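Local coordinates for IroE protein (PDB 2GZS), which hydrolyses the trilactone of enterobactin and its C-glucosylated derivatives, usually once per molecule, to give linear trimers, and prefers the iron-free siderophores, at residues A[47-52]-A[143-148]. Numbering follows the deposited sequence.
Sequences YMLDGN and RGLWGH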
ATOM      1  N   TYR A  47      -5.985  -0.348  -0.100  1.00  8.90           N
ATOM      2  CA  TYR A  47      -5.576   1.034   0.047  1.00  8.55           C
ATOM      3  C   TYR A  47      -4.170   1.203  -0.564  1.00  7.07           C
ATOM      4  O   TYR A  47      -3.325   0.342  -0.206  1.00 10.15           O
ATOM      5  CB  TYR A  47      -5.557   1.415   1.536  1.00  9.01           C
ATOM      6  CG  TYR A  47      -6.968   1.598   2.117  1.00  9.25           C
ATOM      7  CD1 TYR A  47      -7.493   2.878   2.236  1.00 12.18           C
ATOM      8  CD2 TYR A  47      -7.672   0.468   2.474  1.00 10.84           C
ATOM      9  CE1 TYR A  47      -8.792   3.088   2.755  1.00 12.85           C
ATOM     10  CE2 TYR A  47      -8.956   0.685   2.989  1.00 10.90           C
ATOM     11  CZ  TYR A  47      -9.462   1.947   3.118  1.00 10.97           C
ATOM     12  OH  TYR A  47     -10.763   2.100   3.635  1.00 13.53           O
HETATM   13  N   MSE A  48      -3.995   2.148  -1.444  1.00  7.63           N
HETATM   14  CA  MSE A  48      -2.776   2.226  -2.238  1.00  9.05           C
HETATM   15  C   MSE A  48      -2.176   3.622  -2.163  1.00  9.53           C
HETATM   16  O   MSE A  48      -2.823   4.621  -2.434  1.00  9.08           O
HETATM   17  CB  MSE A  48      -3.144   1.917  -3.721  1.00 10.77           C
HETATM   18  CG  MSE A  48      -3.792   0.487  -3.743  1.00 10.95           C
HETATM   19 SE   MSE A  48      -4.019  -0.186  -5.563  1.00 13.17          SE
HETATM   20  CE  MSE A  48      -4.628   1.610  -5.712  1.00 44.27           C
ATOM     21  N   LEU A  49      -0.879   3.639  -1.750  1.00  6.68           N
ATOM     22  CA  LEU A  49      -0.224   4.949  -1.714  1.00  7.20           C
ATOM     23  C   LEU A  49       0.182   5.439  -3.118  1.00  9.18           C
ATOM     24  O   LEU A  49       0.022   4.747  -4.125  1.00  9.73           O
ATOM     25  CB  LEU A  49       1.022   4.833  -0.836  1.00  9.93           C
ATOM     26  CG  LEU A  49       0.785   4.336   0.602  1.00 15.97           C
ATOM     27  CD1 LEU A  49       2.055   4.611   1.452  1.00 11.77           C
ATOM     28  CD2 LEU A  49      -0.444   4.719   1.320  1.00 18.37           C
ATOM     29  N   ASP A  50       0.711   6.653  -3.200  1.00  8.09           N
ATOM     30  CA  ASP A  50       0.992   7.280  -4.486  1.00  9.33           C
ATOM     31  C   ASP A  50      -0.202   7.216  -5.416  1.00  9.35           C
ATOM     32  O   ASP A  50      -0.092   6.815  -6.574  1.00 10.49           O
ATOM     33  CB  ASP A  50       2.259   6.655  -5.119  1.00 12.18           C
ATOM     34  CG  ASP A  50       3.503   6.986  -4.288  1.00  9.41           C
ATOM     35  OD1 ASP A  50       3.616   8.174  -3.860  1.00 10.64           O
ATOM     36  OD2 ASP A  50       4.301   6.033  -4.154  1.00 10.68           O
ATOM     37  N   GLY A  51      -1.358   7.596  -4.876  1.00 10.46           N
ATOM     38  CA  GLY A  51      -2.615   7.299  -5.581  1.00 10.00           C
ATOM     39  C   GLY A  51      -2.699   8.001  -6.881  1.00 10.00           C
ATOM     40  O   GLY A  51      -3.419   7.471  -7.763  1.00 10.27           O
ATOM     41  N   ASN A  52      -2.123   9.168  -7.118  1.00  9.86           N
ATOM     42  CA  ASN A  52      -2.244   9.827  -8.415  1.00  9.03           C
ATOM     43  C   ASN A  52      -1.607   8.928  -9.490  1.00 13.19           C
ATOM     44  O   ASN A  52      -2.175   8.759 -10.576  1.00 12.76           O
ATOM     45  CB  ASN A  52      -1.542  11.175  -8.481  1.00 10.96           C
ATOM     46  CG  ASN A  52      -2.001  12.146  -7.432  1.00  9.88           C
ATOM     47  OD1 ASN A  52      -2.764  13.090  -7.644  1.00 18.16           O
ATOM     48  ND2 ASN A  52      -1.564  11.890  -6.229  1.00  8.15           N
ATOM     49  N   ARG A 143      -8.933  -6.480   4.134  1.00 13.67           N
ATOM     50  CA  ARG A 143      -8.438  -5.099   3.965  1.00 12.12           C
ATOM     51  C   ARG A 143      -6.925  -5.099   3.805  1.00 11.60           C
ATOM     52  O   ARG A 143      -6.235  -5.625   4.676  1.00 15.19           O
ATOM     53  CB  ARG A 143      -8.853  -4.271   5.180  1.00 16.34           C
ATOM     54  CG  ARG A 143      -8.524  -2.792   4.993  1.00 19.64           C
ATOM     55  CD  ARG A 143      -8.969  -2.059   6.214  1.00 23.16           C
ATOM     56  NE  ARG A 143     -10.418  -1.777   6.413  1.00 19.22           N
ATOM     57  CZ  ARG A 143     -10.999  -1.998   7.597  1.00 22.22           C
ATOM     58  NH1 ARG A 143     -10.396  -2.449   8.701  1.00 21.23           N
ATOM     59  NH2 ARG A 143     -12.282  -1.742   7.787  1.00 20.67           N
ATOM     60  N   GLY A 144      -6.472  -4.525   2.689  1.00 10.49           N
ATOM     61  CA  GLY A 144      -4.993  -4.545   2.449  1.00  9.85           C
ATOM     62  C   GLY A 144      -4.510  -3.131   2.196  1.00  9.91           C
ATOM     63  O   GLY A 144      -5.196  -2.165   1.989  1.00  8.43           O
ATOM     64  N   LEU A 145      -3.145  -3.039   2.302  1.00  9.71           N
ATOM     65  CA  LEU A 145      -2.393  -1.783   2.148  1.00  9.93           C
ATOM     66  C   LEU A 145      -1.221  -2.045   1.196  1.00  6.77           C
ATOM     67  O   LEU A 145      -0.531  -3.050   1.436  1.00  9.10           O
ATOM     68  CB  LEU A 145      -1.908  -1.338   3.544  1.00  8.86           C
ATOM     69  CG  LEU A 145      -1.010  -0.035   3.475  1.00  8.83           C
ATOM     70  CD1 LEU A 145      -1.848   1.170   3.109  1.00 11.36           C
ATOM     71  CD2 LEU A 145      -0.401   0.134   4.857  1.00 11.45           C
ATOM     72  N   TRP A 146      -0.974  -1.204   0.234  1.00  8.54           N
ATOM     73  CA  TRP A 146       0.159  -1.333  -0.697  1.00  7.94           C
ATOM     74  C   TRP A 146       0.862   0.005  -0.812  1.00  8.53           C
ATOM     75  O   TRP A 146       0.276   1.072  -0.860  1.00  8.67           O
ATOM     76  CB  TRP A 146      -0.400  -1.731  -2.126  1.00  8.58           C
ATOM     77  CG  TRP A 146       0.699  -1.703  -3.188  1.00  7.70           C
ATOM     78  CD1 TRP A 146       1.524  -2.759  -3.543  1.00  7.85           C
ATOM     79  CD2 TRP A 146       1.077  -0.567  -4.000  1.00  8.82           C
ATOM     80  NE1 TRP A 146       2.375  -2.291  -4.523  1.00  9.54           N
ATOM     81  CE2 TRP A 146       2.155  -1.001  -4.842  1.00  7.14           C
ATOM     82  CE3 TRP A 146       0.609   0.763  -4.087  1.00  8.32           C
ATOM     83  CZ2 TRP A 146       2.757  -0.114  -5.769  1.00  8.37           C
ATOM     84  CZ3 TRP A 146       1.225   1.641  -5.028  1.00  8.28           C
ATOM     85  CH2 TRP A 146       2.272   1.157  -5.829  1.00  9.71           C
ATOM     86  N   GLY A 147       2.222  -0.132  -0.975  1.00  9.50           N
ATOM     87  CA  GLY A 147       3.035   1.038  -1.326  1.00  8.92           C
ATOM     88  C   GLY A 147       4.394   0.605  -1.887  1.00  6.85           C
ATOM     89  O   GLY A 147       4.802  -0.511  -1.614  1.00  8.98           O
ATOM     90  N   HIS A 148       4.967   1.570  -2.647  1.00  7.11           N
ATOM     91  CA  HIS A 148       6.255   1.293  -3.299  1.00 10.19           C
ATOM     92  C   HIS A 148       7.309   2.326  -2.877  1.00  7.38           C
ATOM     93  O   HIS A 148       7.029   3.489  -2.807  1.00  8.72           O
ATOM     94  CB  HIS A 148       6.036   1.382  -4.839  1.00  9.75           C
ATOM     95  CG  HIS A 148       7.282   1.244  -5.681  1.00 12.82           C
ATOM     96  ND1 HIS A 148       7.980   2.357  -6.109  1.00 12.56           N
ATOM     97  CD2 HIS A 148       7.911   0.144  -6.144  1.00 14.63           C
ATOM     98  CE1 HIS A 148       9.004   1.903  -6.826  1.00 11.77           C
ATOM     99  NE2 HIS A 148       9.026   0.591  -6.883  1.00 13.46           N
TER
HETATM  100  O   HOH W   1       3.344   3.689  -3.361  1.00 10.95           O
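Tyr47 and Met48 pair in parallel with Leu145 and Trp146 at the centre of the alpha/beta-hydrolase sheet, where strand 143-148 runs up to the nucleophile elbow carrying the active-site Ser149. Three backbone bonds join the strands: Tyr47 N gives to Gly144 O (2.9 Å), Trp146 N to Tyr47 O (2.8 Å), and Leu49 N to Trp146 O (3.0 Å). Gly144 O also lies at the edge of the Tyr47 ring, in its plane, while CE2 of that ring meets Arg143 CG at 4.0 Å. On the face shared by Tyr47 and Leu145, CD1 of Leu145 reaches Tyr47 CB at 4.0 Å and also touches Leu49 CD2. On the other face of the sheet, Trp146 holds CG anti to the backbone N (chi1 172°), and its indole brings CE3 to 3.9 Å from CB of Met48, a selenomethionine, and turns the edge at CZ3 toward Leu49 O. Beyond the paired residues the chains part, and one water bridges them, donating to Asp50 OD2 (2.7 Å) and accepting from His148 N (2.8 Å). It ties the strand-to-helix turn to the strand end beside the bound diisopropyl phosphonate, which His148 touches. Asp50 OD1 is salt-bridged to Arg90, another residue of that pocket; Tyr47 OH is hydrogen-bonded to Glu133 OE2, and Arg143 NH2 forms a salt bridge with OE1 of the same residue. Helix 247-262 packs over Met48 and Trp146; on the opposite face helix 117-132 covers Tyr47 and helix 150-161 covers Leu145, with strands 73-79 and 167-171 flanking the pair.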